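Local coordinates for protein rutinosidase (Aspergillus niger, PDB 6I1A) that is a secreted family 5 glycoside hydrolase named for cleaving rutinose from rutin, and probably also acts on beta-1,3-glucans, at residues G29-E34 with G111-Y116; T36-F41 with E68-T73; H267-H272 with P281-A286. All coordinates share one frame; numbering follows the deposited sequence.

Contact 1. Residues G29-E34 with G111-Y116. With NAG (2-acetamido-2-deoxy-beta-D-glucopyranose), chain C; EDO (1,2-ethanediol), chain N.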
loop_
_atom_site.group_PDB
_atom_site.type_symbol
_atom_site.label_atom_id
_atom_site.label_comp_id
_atom_site.label_asym_id
_atom_site.label_seq_id
_atom_site.Cartn_x
_atom_site.Cartn_y
_atom_site.Cartn_z
ATOM N N GLY A 29 13.422 6.077 -22.972
ATOM C CA GLY A 29 12.805 6.226 -24.278
ATOM C C GLY A 29 13.806 6.469 -25.369
ATOM O O GLY A 29 13.404 6.827 -26.482
ATOM N N TRP A 30 15.075 6.227 -25.097
ATOM C CA TRP A 30 16.203 6.545 -26.023
ATOM C C TRP A 30 16.753 5.239 -26.590
ATOM O O TRP A 30 16.592 4.976 -27.806
ATOM C CB TRP A 30 17.249 7.362 -25.318
ATOM C CG TRP A 30 18.487 7.632 -26.121
ATOM C CD1 TRP A 30 18.590 7.911 -27.469
ATOM C CD2 TRP A 30 19.823 7.700 -25.612
ATOM N NE1 TRP A 30 19.898 8.128 -27.818
ATOM C CE2 TRP A 30 20.688 8.005 -26.693
ATOM C CE3 TRP A 30 20.390 7.516 -24.352
ATOM C CZ2 TRP A 30 22.058 8.156 -26.497
ATOM C CZ3 TRP A 30 21.738 7.629 -24.203
ATOM C CH2 TRP A 30 22.572 7.973 -25.243
ATOM N N LEU A 31 17.330 4.421 -25.727
ATOM C CA LEU A 31 17.861 3.094 -26.104
ATOM C C LEU A 31 16.867 1.963 -25.804
ATOM O O LEU A 31 17.124 0.828 -26.216
ATOM C CB LEU A 31 19.215 2.868 -25.421
ATOM C CG LEU A 31 20.233 3.970 -25.667
ATOM C CD1 LEU A 31 21.563 3.684 -24.966
ATOM C CD2 LEU A 31 20.457 4.196 -27.183
ATOM N N GLU A 32 15.752 2.259 -25.154
ATOM C CA GLU A 32 14.624 1.342 -24.987
ATOM C C GLU A 32 13.351 2.129 -25.290
ATOM O O GLU A 32 13.311 3.319 -24.853
ATOM C CB GLU A 32 14.618 0.752 -23.571
ATOM C CG GLU A 32 14.643 1.748 -22.402
ATOM C CD GLU A 32 13.328 2.347 -21.971
ATOM O OE1 GLU A 32 13.333 3.506 -21.567
ATOM O OE2 GLU A 32 12.313 1.599 -21.952
ATOM N N GLN A 33 12.390 1.514 -25.924
ATOM C CA GLN A 33 11.240 2.303 -26.482
ATOM C C GLN A 33 9.979 1.942 -25.701
ATOM O O GLN A 33 9.753 0.768 -25.378
ATOM C CB GLN A 33 11.032 1.984 -27.972
ATOM C CG GLN A 33 12.320 2.050 -28.790
ATOM C CD GLN A 33 13.078 3.324 -28.609
ATOM O OE1 GLN A 33 12.532 4.444 -28.458
ATOM N NE2 GLN A 33 14.406 3.232 -28.634
ATOM N N GLU A 34 9.121 2.971 -25.470
ATOM C CA GLU A 34 7.828 2.762 -24.817
ATOM C C GLU A 34 6.781 3.696 -25.467
ATOM O O GLU A 34 7.117 4.825 -25.747
ATOM C CB GLU A 34 7.913 3.105 -23.320
ATOM C CG GLU A 34 8.990 2.299 -22.582
ATOM C CD GLU A 34 9.158 2.693 -21.122
ATOM O OE1 GLU A 34 8.111 3.057 -20.499
ATOM O OE2 GLU A 34 10.287 2.710 -20.649
ATOM N N GLY A 111 22.126 -3.223 -32.399
ATOM C CA GLY A 111 22.858 -2.323 -33.312
ATOM C C GLY A 111 23.942 -1.558 -32.619
ATOM O O GLY A 111 24.661 -2.131 -31.806
ATOM N N ASN A 112 23.999 -0.252 -32.858
ATOM C CA ASN A 112 25.074 0.624 -32.343
ATOM C C ASN A 112 24.670 1.342 -31.050
ATOM O O ASN A 112 25.282 2.387 -30.742
ATOM C CB ASN A 112 25.491 1.653 -33.408
ATOM C CG ASN A 112 26.422 1.099 -34.446
ATOM O OD1 ASN A 112 27.122 0.134 -34.205
ATOM N ND2 ASN A 112 26.370 1.667 -35.630
ATOM N N GLN A 113 23.708 0.797 -30.287
ATOM C CA GLN A 113 23.324 1.447 -29.017
ATOM C C GLN A 113 24.536 1.830 -28.186
ATOM O O GLN A 113 24.565 2.943 -27.619
ATOM C CB GLN A 113 22.430 0.520 -28.210
ATOM C CG GLN A 113 21.066 0.284 -28.815
ATOM C CD GLN A 113 20.941 -1.021 -29.563
ATOM O OE1 GLN A 113 21.868 -1.391 -30.283
ATOM N NE2 GLN A 113 19.845 -1.758 -29.364
ATOM N N THR A 114 25.507 0.937 -27.948
ATOM C CA THR A 114 26.579 1.212 -26.963
ATOM C C THR A 114 27.534 2.288 -27.529
ATOM O O THR A 114 28.228 2.924 -26.750
ATOM C CB THR A 114 27.337 -0.063 -26.550
ATOM O OG1 THR A 114 27.933 -0.644 -27.713
ATOM C CG2 THR A 114 26.436 -1.040 -25.822
ATOM N N ALA A 115 27.591 2.462 -28.839
ATOM C CA ALA A 115 28.398 3.559 -29.407
ATOM C C ALA A 115 27.760 4.898 -29.034
ATOM O O ALA A 115 28.484 5.841 -28.657
ATOM C CB ALA A 115 28.501 3.435 -30.909
ATOM N N TYR A 116 26.454 4.993 -29.134
ATOM C CA TYR A 116 25.758 6.248 -28.738
ATOM C C TYR A 116 25.859 6.454 -27.239
ATOM O O TYR A 116 26.015 7.592 -26.768
ATOM C CB TYR A 116 24.323 6.230 -29.251
ATOM C CG TYR A 116 24.211 6.302 -30.749
ATOM C CD1 TYR A 116 24.552 7.473 -31.413
ATOM C CD2 TYR A 116 23.806 5.214 -31.481
ATOM C CE1 TYR A 116 24.492 7.547 -32.794
ATOM C CE2 TYR A 116 23.738 5.281 -32.867
ATOM C CZ TYR A 116 24.094 6.452 -33.520
ATOM O OH TYR A 116 24.070 6.552 -34.896
HETATM C C1 NAG C . 27.306 1.198 -36.608
HETATM C C2 NAG C . 26.616 1.234 -37.953
HETATM C C3 NAG C . 27.718 1.074 -39.034
HETATM C C4 NAG C . 28.905 2.027 -38.872
HETATM C C5 NAG C . 29.496 1.928 -37.455
HETATM C C6 NAG C . 30.727 2.846 -37.229
HETATM C C7 NAG C . 24.522 0.033 -38.334
HETATM C C8 NAG C . 23.888 -1.330 -38.340
HETATM N N2 NAG C . 25.791 0.047 -38.005
HETATM O O3 NAG C . 27.123 1.251 -40.317
HETATM O O4 NAG C . 29.923 1.624 -39.805
HETATM O O5 NAG C . 28.385 2.186 -36.555
HETATM O O6 NAG C . 30.360 4.212 -37.468
HETATM O O7 NAG C . 23.971 1.065 -38.618
HETATM C C1 EDO N . 24.907 -5.227 -30.088
HETATM O O1 EDO N . 24.900 -4.973 -31.473
HETATM C C2 EDO N . 25.059 -6.621 -29.720
HETATM O O2 EDO N . 26.374 -7.021 -30.048
#
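In the family 5 TIM barrel, the loop that leaves strand 22-26 packs on the first turn of helix 113-128, with Trp-30 and Leu-31 meeting Gln-113 and Tyr-116. The indole of Trp-30 points its six-membered ring at the helix. Its CH2 comes to 3.8 Å from the backbone O of Tyr-116, which lies at the ring edge and near its plane, while CZ2 stands 4.1 Å from Tyr-116 CB. A chi1 of 175° turns the Trp-30 indole away from its own backbone N, which swings it out to this turn and lets NE1 donate to Tyr-71 O on helix 63-73. A large ring with one polar corner suits a buried seam where loop and two helices meet.

Leu-31 fills the angle beside it. Its CD2 lies between the indole face, 3.8 Å above the plane and over the centre, and Gln-113 CG, 4.3 Å away; CD1 reaches Gln-113 O. The fork of leucine lets one apolar side chain do both. No hydrogen bond crosses between the two segments; within the loop, Gln-33 NE2 donates to Trp-30 O at 2.9 Å, from well above the carbonyl plane.

Toward the loop it is the aliphatic part of Gln-113, through CG, that packs. Its amide is occupied next to the helix start, NE2 binding Tyr-109 O and OE1 accepting from Gly-111 N, 2.8 Å away, in the carbonyl plane and on a lone pair. Before the helix, Asn-112 carries the glycan: its ND2 is covalently joined to NAG C1, 1.4 Å away.

Contact 2. Residues T36-F41 with E68-T73. With NAG (2-acetamido-2-deoxy-beta-D-glucopyranose), chain G; EDO (1,2-ethanediol), chain M; EDO (1,2-ethanediol), chain U.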
loop_
_atom_site.group_PDB
_atom_site.type_symbol
_atom_site.label_atom_id
_atom_site.label_comp_id
_atom_site.label_asym_id
_atom_site.label_seq_id
_atom_site.Cartn_x
_atom_site.Cartn_y
_atom_site.Cartn_z
ATOM N N THR A 36 4.238 5.445 -24.318
ATOM C CA THR A 36 3.797 6.700 -23.690
ATOM C C THR A 36 4.797 7.836 -23.861
ATOM O O THR A 36 4.437 9.005 -23.672
ATOM C CB THR A 36 3.519 6.417 -22.216
ATOM O OG1 THR A 36 4.679 5.816 -21.637
ATOM C CG2 THR A 36 2.337 5.502 -22.071
ATOM N N ILE A 37 6.084 7.545 -24.087
ATOM C CA ILE A 37 7.125 8.599 -23.987
ATOM C C ILE A 37 7.093 9.573 -25.177
ATOM O O ILE A 37 7.400 10.749 -25.041
ATOM C CB ILE A 37 8.517 7.940 -23.838
ATOM C CG1 ILE A 37 8.506 7.193 -22.502
ATOM C CG2 ILE A 37 9.606 9.001 -23.936
ATOM C CD1 ILE A 37 9.772 6.353 -22.235
ATOM N N ASP A 38 6.763 9.059 -26.368
ATOM C CA ASP A 38 6.804 9.853 -27.634
ATOM C C ASP A 38 5.634 9.320 -28.487
ATOM O O ASP A 38 5.706 8.235 -29.088
ATOM C CB ASP A 38 8.158 9.785 -28.303
ATOM C CG ASP A 38 8.314 10.600 -29.573
ATOM O OD1 ASP A 38 7.299 10.876 -30.208
ATOM O OD2 ASP A 38 9.457 10.885 -29.933
ATOM N N SER A 39 4.517 10.052 -28.496
ATOM C CA SER A 39 3.283 9.597 -29.195
ATOM C C SER A 39 3.493 9.613 -30.720
ATOM O O SER A 39 2.957 8.709 -31.330
ATOM C CB SER A 39 2.095 10.513 -28.816
ATOM O OG SER A 39 1.914 10.488 -27.405
ATOM N N LEU A 40 4.204 10.599 -31.241
ATOM C CA LEU A 40 4.361 10.706 -32.726
ATOM C C LEU A 40 5.186 9.509 -33.186
ATOM O O LEU A 40 4.737 8.786 -34.102
ATOM C CB LEU A 40 5.043 12.010 -33.084
ATOM C CG LEU A 40 5.337 12.198 -34.572
ATOM C CD1 LEU A 40 4.078 11.966 -35.401
ATOM C CD2 LEU A 40 5.882 13.603 -34.797
ATOM N N PHE A 41 6.213 9.190 -32.422
ATOM C CA PHE A 41 7.058 8.021 -32.792
ATOM C C PHE A 41 6.202 6.774 -32.800
ATOM O O PHE A 41 6.275 5.955 -33.741
ATOM C CB PHE A 41 8.240 7.962 -31.829
ATOM C CG PHE A 41 9.108 6.762 -32.083
ATOM C CD1 PHE A 41 9.978 6.773 -33.154
ATOM C CD2 PHE A 41 9.077 5.659 -31.252
ATOM C CE1 PHE A 41 10.809 5.663 -33.372
ATOM C CE2 PHE A 41 9.878 4.554 -31.499
ATOM C CZ PHE A 41 10.708 4.552 -32.599
ATOM N N GLU A 68 18.104 3.287 -35.209
ATOM C CA GLU A 68 19.412 3.949 -35.258
ATOM C C GLU A 68 19.216 5.458 -35.400
ATOM O O GLU A 68 19.961 6.263 -34.820
ATOM C CB GLU A 68 20.230 3.432 -36.442
ATOM C CG GLU A 68 20.763 2.017 -36.240
ATOM C CD GLU A 68 21.870 1.799 -35.217
ATOM O OE1 GLU A 68 22.443 2.789 -34.765
ATOM O OE2 GLU A 68 22.168 0.620 -34.885
ATOM N N HIS A 69 18.218 5.864 -36.193
ATOM C CA HIS A 69 17.958 7.311 -36.369
ATOM C C HIS A 69 17.551 7.918 -35.015
ATOM O O HIS A 69 18.045 8.992 -34.645
ATOM C CB HIS A 69 16.890 7.538 -37.448
ATOM C CG HIS A 69 16.543 8.978 -37.569
ATOM N ND1 HIS A 69 17.385 9.872 -38.197
ATOM C CD2 HIS A 69 15.514 9.691 -37.061
ATOM C CE1 HIS A 69 16.838 11.077 -38.161
ATOM N NE2 HIS A 69 15.709 11.008 -37.465
ATOM N N ARG A 70 16.665 7.250 -34.277
ATOM C CA ARG A 70 16.272 7.740 -32.938
ATOM C C ARG A 70 17.470 7.766 -32.001
ATOM O O ARG A 70 17.618 8.740 -31.217
ATOM C CB ARG A 70 15.151 6.864 -32.395
ATOM C CG ARG A 70 14.580 7.365 -31.058
ATOM C CD ARG A 70 13.283 6.701 -30.694
ATOM N NE ARG A 70 12.739 7.087 -29.412
ATOM C CZ ARG A 70 11.943 8.142 -29.175
ATOM N NH1 ARG A 70 11.649 8.971 -30.180
ATOM N NH2 ARG A 70 11.504 8.391 -27.959
ATOM N N TYR A 71 18.277 6.705 -31.981
ATOM C CA TYR A 71 19.498 6.707 -31.129
ATOM C C TYR A 71 20.364 7.948 -31.390
ATOM O O TYR A 71 20.921 8.587 -30.509
ATOM C CB TYR A 71 20.359 5.449 -31.300
ATOM C CG TYR A 71 19.638 4.125 -31.134
ATOM C CD1 TYR A 71 18.558 3.992 -30.271
ATOM C CD2 TYR A 71 20.140 2.977 -31.695
ATOM C CE1 TYR A 71 17.862 2.811 -30.124
ATOM C CE2 TYR A 71 19.516 1.767 -31.500
ATOM C CZ TYR A 71 18.395 1.655 -30.683
ATOM O OH TYR A 71 17.765 0.447 -30.518
ATOM N N ALA A 72 20.544 8.242 -32.681
ATOM C CA ALA A 72 21.423 9.351 -33.085
ATOM C C ALA A 72 20.815 10.721 -32.809
ATOM O O ALA A 72 21.618 11.667 -32.681
ATOM C CB ALA A 72 21.690 9.152 -34.571
ATOM N N THR A 73 19.516 10.866 -32.688
ATOM C CA THR A 73 18.879 12.192 -32.657
ATOM C C THR A 73 18.135 12.530 -31.372
ATOM O O THR A 73 18.058 13.723 -31.060
ATOM C CB THR A 73 17.943 12.348 -33.837
ATOM O OG1 THR A 73 16.917 11.367 -33.770
ATOM C CG2 THR A 73 18.698 12.326 -35.150
HETATM C C1 NAG G . -0.823 13.323 -29.781
HETATM C C2 NAG G . -2.043 14.020 -30.403
HETATM C C3 NAG G . -2.396 13.329 -31.695
HETATM C C4 NAG G . -1.224 13.320 -32.610
HETATM C C5 NAG G . -0.128 12.568 -31.856
HETATM C C6 NAG G . 1.159 12.379 -32.624
HETATM C C7 NAG G . -3.472 14.940 -28.641
HETATM C C8 NAG G . -2.876 16.273 -28.959
HETATM N N2 NAG G . -3.172 13.886 -29.445
HETATM O O3 NAG G . -3.515 14.025 -32.263
HETATM O O4 NAG G . -1.525 12.558 -33.833
HETATM O O5 NAG G . 0.183 13.396 -30.710
HETATM O O6 NAG G . 1.592 13.655 -33.110
HETATM O O7 NAG G . -4.115 14.796 -27.611
HETATM C C1 EDO M . 0.859 6.380 -28.074
HETATM O O1 EDO M . 0.483 7.504 -28.864
HETATM C C2 EDO M . 0.939 6.795 -26.646
HETATM O O2 EDO M . 1.735 7.917 -26.353
HETATM C C1 EDO U . 3.746 6.378 -17.579
HETATM O O1 EDO U . 2.538 6.126 -18.294
HETATM C C2 EDO U . 4.685 7.349 -18.259
HETATM O O2 EDO U . 5.521 6.769 -19.301
#
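The guanidinium of Arg-70 lies with one face on the ring of Phe-41, planes 24° apart and centres 4.5 Å apart, a stacked cation-pi pair; at its edge, near the plane, stand Asp-38 OD2 and Ile-37 CG2. The ring in turn has Arg-70 CD over one face, 3.9 Å from the centroid, a CH-pi contact. The ring thus meets both the methylene and the charged end of one side chain. Arginine suits this position because its chain, extended from CG to NE, spans the gap between helix 63-73 and the start of helix 39-45, and a flat cation can both stack and bond at its rim.

Arg-70 NH1 donates to Asp-38 OD2 at 2.9 Å in a salt bridge: OD2 lies near the guanidinium plane, and NH1 approaches it from 41° out of the carboxylate plane. The aspartate comes from the opposite direction, chi1 of -178° carrying its carboxylate beside its own carbonyl carbon. The same torsion lets OD1 accept from Phe-41 N at 3.0 Å, making Asp-38 the N-cap of helix 39-45. A short acid is apt here, as one oxygen serves the helix and the other the arginine.

The remaining guanidinium nitrogens are met from the loop before Thr-36: NH2 binds Gly-29 O, and NE makes a weak bond to Gln-33 OE1. Ring face, salt bridge and the Gly-29 bond together restrict rotation of the group, the weak bond adding to them. Both carboxylate oxygens of Asp-38 are engaged, and the helix start and the neighbouring cation would both be expected to favour its ionised form.

Contact 3. Residues H267-H272 with P281-A286. With EDO (1,2-ethanediol), chain S; EDO (1,2-ethanediol), chain T.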
loop_
_atom_site.group_PDB
_atom_site.type_symbol
_atom_site.label_atom_id
_atom_site.label_comp_id
_atom_site.label_asym_id
_atom_site.label_seq_id
_atom_site.Cartn_x
_atom_site.Cartn_y
_atom_site.Cartn_z
ATOM N N HIS A 267 9.485 5.236 -7.128
ATOM C CA HIS A 267 8.272 5.761 -6.450
ATOM C C HIS A 267 7.429 6.567 -7.423
ATOM O O HIS A 267 7.889 7.638 -7.876
ATOM C CB HIS A 267 8.684 6.657 -5.246
ATOM C CG HIS A 267 9.409 5.919 -4.176
ATOM N ND1 HIS A 267 8.951 4.743 -3.643
ATOM C CD2 HIS A 267 10.588 6.218 -3.575
ATOM C CE1 HIS A 267 9.826 4.361 -2.697
ATOM N NE2 HIS A 267 10.849 5.227 -2.645
ATOM N N TYR A 268 6.236 6.077 -7.683
ATOM C CA TYR A 268 5.270 6.716 -8.581
ATOM C C TYR A 268 3.935 6.859 -7.904
ATOM O O TYR A 268 3.623 6.206 -6.903
ATOM C CB TYR A 268 5.151 5.885 -9.869
ATOM C CG TYR A 268 6.354 5.944 -10.771
ATOM C CD1 TYR A 268 6.626 7.088 -11.491
ATOM C CD2 TYR A 268 7.233 4.870 -10.897
ATOM C CE1 TYR A 268 7.672 7.164 -12.394
ATOM C CE2 TYR A 268 8.266 4.931 -11.818
ATOM C CZ TYR A 268 8.489 6.071 -12.545
ATOM O OH TYR A 268 9.478 6.079 -13.529
ATOM N N TYR A 269 3.140 7.757 -8.462
ATOM C CA TYR A 269 1.872 8.230 -7.827
ATOM C C TYR A 269 0.702 8.277 -8.786
ATOM O O TYR A 269 -0.358 8.747 -8.373
ATOM C CB TYR A 269 2.109 9.594 -7.195
ATOM C CG TYR A 269 3.302 9.575 -6.290
ATOM C CD1 TYR A 269 3.273 9.072 -4.993
ATOM C CD2 TYR A 269 4.513 10.061 -6.744
ATOM C CE1 TYR A 269 4.413 8.965 -4.217
ATOM C CE2 TYR A 269 5.663 9.962 -5.989
ATOM C CZ TYR A 269 5.632 9.405 -4.720
ATOM O OH TYR A 269 6.743 9.270 -3.951
ATOM N N TYR A 270 0.862 7.829 -10.025
ATOM C CA TYR A 270 -0.072 8.166 -11.127
ATOM C C TYR A 270 -1.220 7.169 -11.215
ATOM O O TYR A 270 -2.179 7.423 -11.990
ATOM C CB TYR A 270 0.661 8.268 -12.477
ATOM C CG TYR A 270 1.365 7.007 -12.915
ATOM C CD1 TYR A 270 0.700 5.964 -13.541
ATOM C CD2 TYR A 270 2.716 6.828 -12.709
ATOM C CE1 TYR A 270 1.353 4.779 -13.871
ATOM C CE2 TYR A 270 3.395 5.665 -13.067
ATOM C CZ TYR A 270 2.711 4.645 -13.679
ATOM O OH TYR A 270 3.395 3.474 -14.060
ATOM N N GLU A 271 -1.187 6.055 -10.449
ATOM C CA GLU A 271 -2.386 5.179 -10.361
ATOM C C GLU A 271 -2.441 4.532 -8.978
ATOM O O GLU A 271 -1.440 4.451 -8.254
ATOM C CB GLU A 271 -2.361 4.110 -11.444
ATOM C CG GLU A 271 -1.169 3.180 -11.357
ATOM C CD GLU A 271 -1.010 2.235 -12.558
ATOM O OE1 GLU A 271 -1.631 2.464 -13.596
ATOM O OE2 GLU A 271 -0.131 1.340 -12.451
ATOM N N HIS A 272 -3.626 3.980 -8.679
ATOM C CA HIS A 272 -3.828 3.043 -7.547
ATOM C C HIS A 272 -3.704 3.697 -6.162
ATOM O O HIS A 272 -3.415 3.012 -5.187
ATOM C CB HIS A 272 -2.863 1.842 -7.656
ATOM C CG HIS A 272 -3.086 1.064 -8.909
ATOM N ND1 HIS A 272 -2.081 0.275 -9.474
ATOM C CD2 HIS A 272 -4.194 0.891 -9.660
ATOM C CE1 HIS A 272 -2.575 -0.306 -10.535
ATOM N NE2 HIS A 272 -3.863 0.033 -10.684
ATOM N N PRO A 281 3.110 15.971 -1.925
ATOM C CA PRO A 281 4.238 15.933 -0.996
ATOM C C PRO A 281 4.041 15.000 0.202
ATOM O O PRO A 281 5.037 14.527 0.769
ATOM C CB PRO A 281 4.440 17.412 -0.580
ATOM C CG PRO A 281 3.810 18.166 -1.745
ATOM C CD PRO A 281 2.620 17.346 -2.177
ATOM N N GLU A 282 2.788 14.781 0.612
ATOM C CA GLU A 282 2.453 13.821 1.677
ATOM C C GLU A 282 2.787 12.403 1.245
ATOM O O GLU A 282 3.369 11.630 2.053
ATOM C CB GLU A 282 0.984 13.929 2.076
ATOM C CG GLU A 282 0.635 15.266 2.674
ATOM C CD GLU A 282 -0.867 15.524 2.732
ATOM O OE1 GLU A 282 -1.637 14.592 2.746
ATOM O OE2 GLU A 282 -1.238 16.705 2.611
ATOM N N TYR A 283 2.469 12.082 0.026
ATOM C CA TYR A 283 2.745 10.719 -0.530
ATOM C C TYR A 283 4.249 10.542 -0.717
ATOM O O TYR A 283 4.827 9.447 -0.460
ATOM C CB TYR A 283 1.990 10.479 -1.828
ATOM C CG TYR A 283 0.541 10.117 -1.624
ATOM C CD1 TYR A 283 -0.440 11.076 -1.485
ATOM C CD2 TYR A 283 0.166 8.798 -1.515
ATOM C CE1 TYR A 283 -1.751 10.747 -1.212
ATOM C CE2 TYR A 283 -1.163 8.444 -1.291
ATOM C CZ TYR A 283 -2.128 9.423 -1.174
ATOM O OH TYR A 283 -3.450 9.106 -0.876
ATOM N N ILE A 284 4.938 11.587 -1.178
ATOM C CA ILE A 284 6.410 11.549 -1.321
ATOM C C ILE A 284 7.041 11.313 0.056
ATOM O O ILE A 284 7.951 10.456 0.220
ATOM C CB ILE A 284 6.891 12.860 -1.982
ATOM C CG1 ILE A 284 6.532 12.862 -3.470
ATOM C CG2 ILE A 284 8.383 13.118 -1.808
ATOM C CD1 ILE A 284 6.678 14.213 -4.155
ATOM N N LEU A 285 6.629 12.109 1.054
ATOM C CA LEU A 285 7.212 11.952 2.388
ATOM C C LEU A 285 6.891 10.554 2.953
ATOM O O LEU A 285 7.779 9.956 3.589
ATOM C CB LEU A 285 6.701 13.064 3.319
ATOM C CG LEU A 285 7.259 13.048 4.749
ATOM C CD1 LEU A 285 8.768 13.191 4.723
ATOM C CD2 LEU A 285 6.632 14.165 5.567
ATOM N N ALA A 286 5.715 9.998 2.712
ATOM C CA ALA A 286 5.368 8.653 3.190
ATOM C C ALA A 286 6.344 7.609 2.611
ATOM O O ALA A 286 6.881 6.727 3.334
ATOM C CB ALA A 286 3.927 8.310 2.864
HETATM C C1 EDO S . -0.279 10.019 1.990
HETATM O O1 EDO S . 0.248 9.205 3.029
HETATM C C2 EDO S . -1.501 10.720 2.399
HETATM O O2 EDO S . -1.285 11.830 3.180
HETATM C C1 EDO T . -4.683 -2.644 -13.156
HETATM O O1 EDO T . -3.585 -1.694 -12.981
HETATM C C2 EDO T . -6.039 -2.055 -13.250
HETATM O O2 EDO T . -6.287 -1.035 -12.286
#
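The Tyr-269 and Tyr-283 side chains run antiparallel as they pass, while Ile-284 lies roughly perpendicular to Tyr-269; both pairs join strand and helix within a beta-alpha-beta unit of the TIM barrel, made of strand 261-269, helix 280-290 and strand 299-308. Tyr-269 stands at the strand end with CG beside the backbone N and anti to the carbonyl carbon (chi1 -52°), and its ring runs out along the helix. The two tyrosines do not stack: the phenol side of Tyr-283 leads away, and it is CB that meets Tyr-269 CD1, at 3.7 Å.

Further along the same ring Ile-284 takes over. Its CG1 lies 3.8 Å from Tyr-269 CZ, and Tyr-269 OH comes to 3.5 Å from Ile-284 CA. A long side chain with an apolar body and a polar end fits this course, since the ring packs on the helix while OH goes on to a hydrogen bond with Asp-287 OD2, one turn later. The CG1 methylene of Ile-284 is the part laid against Tyr-269 CZ and OH, an apolar neighbour for the ring, and the isoleucine also touches Thr-327 on helix 317-331.

Tyr-283, sent away from the strand, reaches the periphery, where it packs on Met-273 and Asp-274 of the connecting loop and on Tyr-247 of a second copy of the protein. One face of its ring bears an ethanediol, probably from the crystallisation liquor, whose C1 sits 3.4 Å above the plane, over the ring centre. From there the ethanediol O2 donates to Glu-282 OE1 at 2.8 Å.

Overall arrangement
Contacts 1 and 2 form one buried region. Contact 2 is nested along the chain inside the loop closed by contact 1, their centres are 10 Å apart, and helix 63-73 serves both, through Arg-70 on the loop 29-34 and Glu-68 at the start of helix 113-128. Contact 3 follows later in the chain, its centre 29 Å from that of contact 1 and across the middle of the molecule, on a separate strand-helix pair. Contact 1 works chiefly by apolar packing, contact 2 by a salt bridge with a buried arginine, and that cation on a ring. Contact 3 again is apolar, but its helix edge reaches the surface and the second copy.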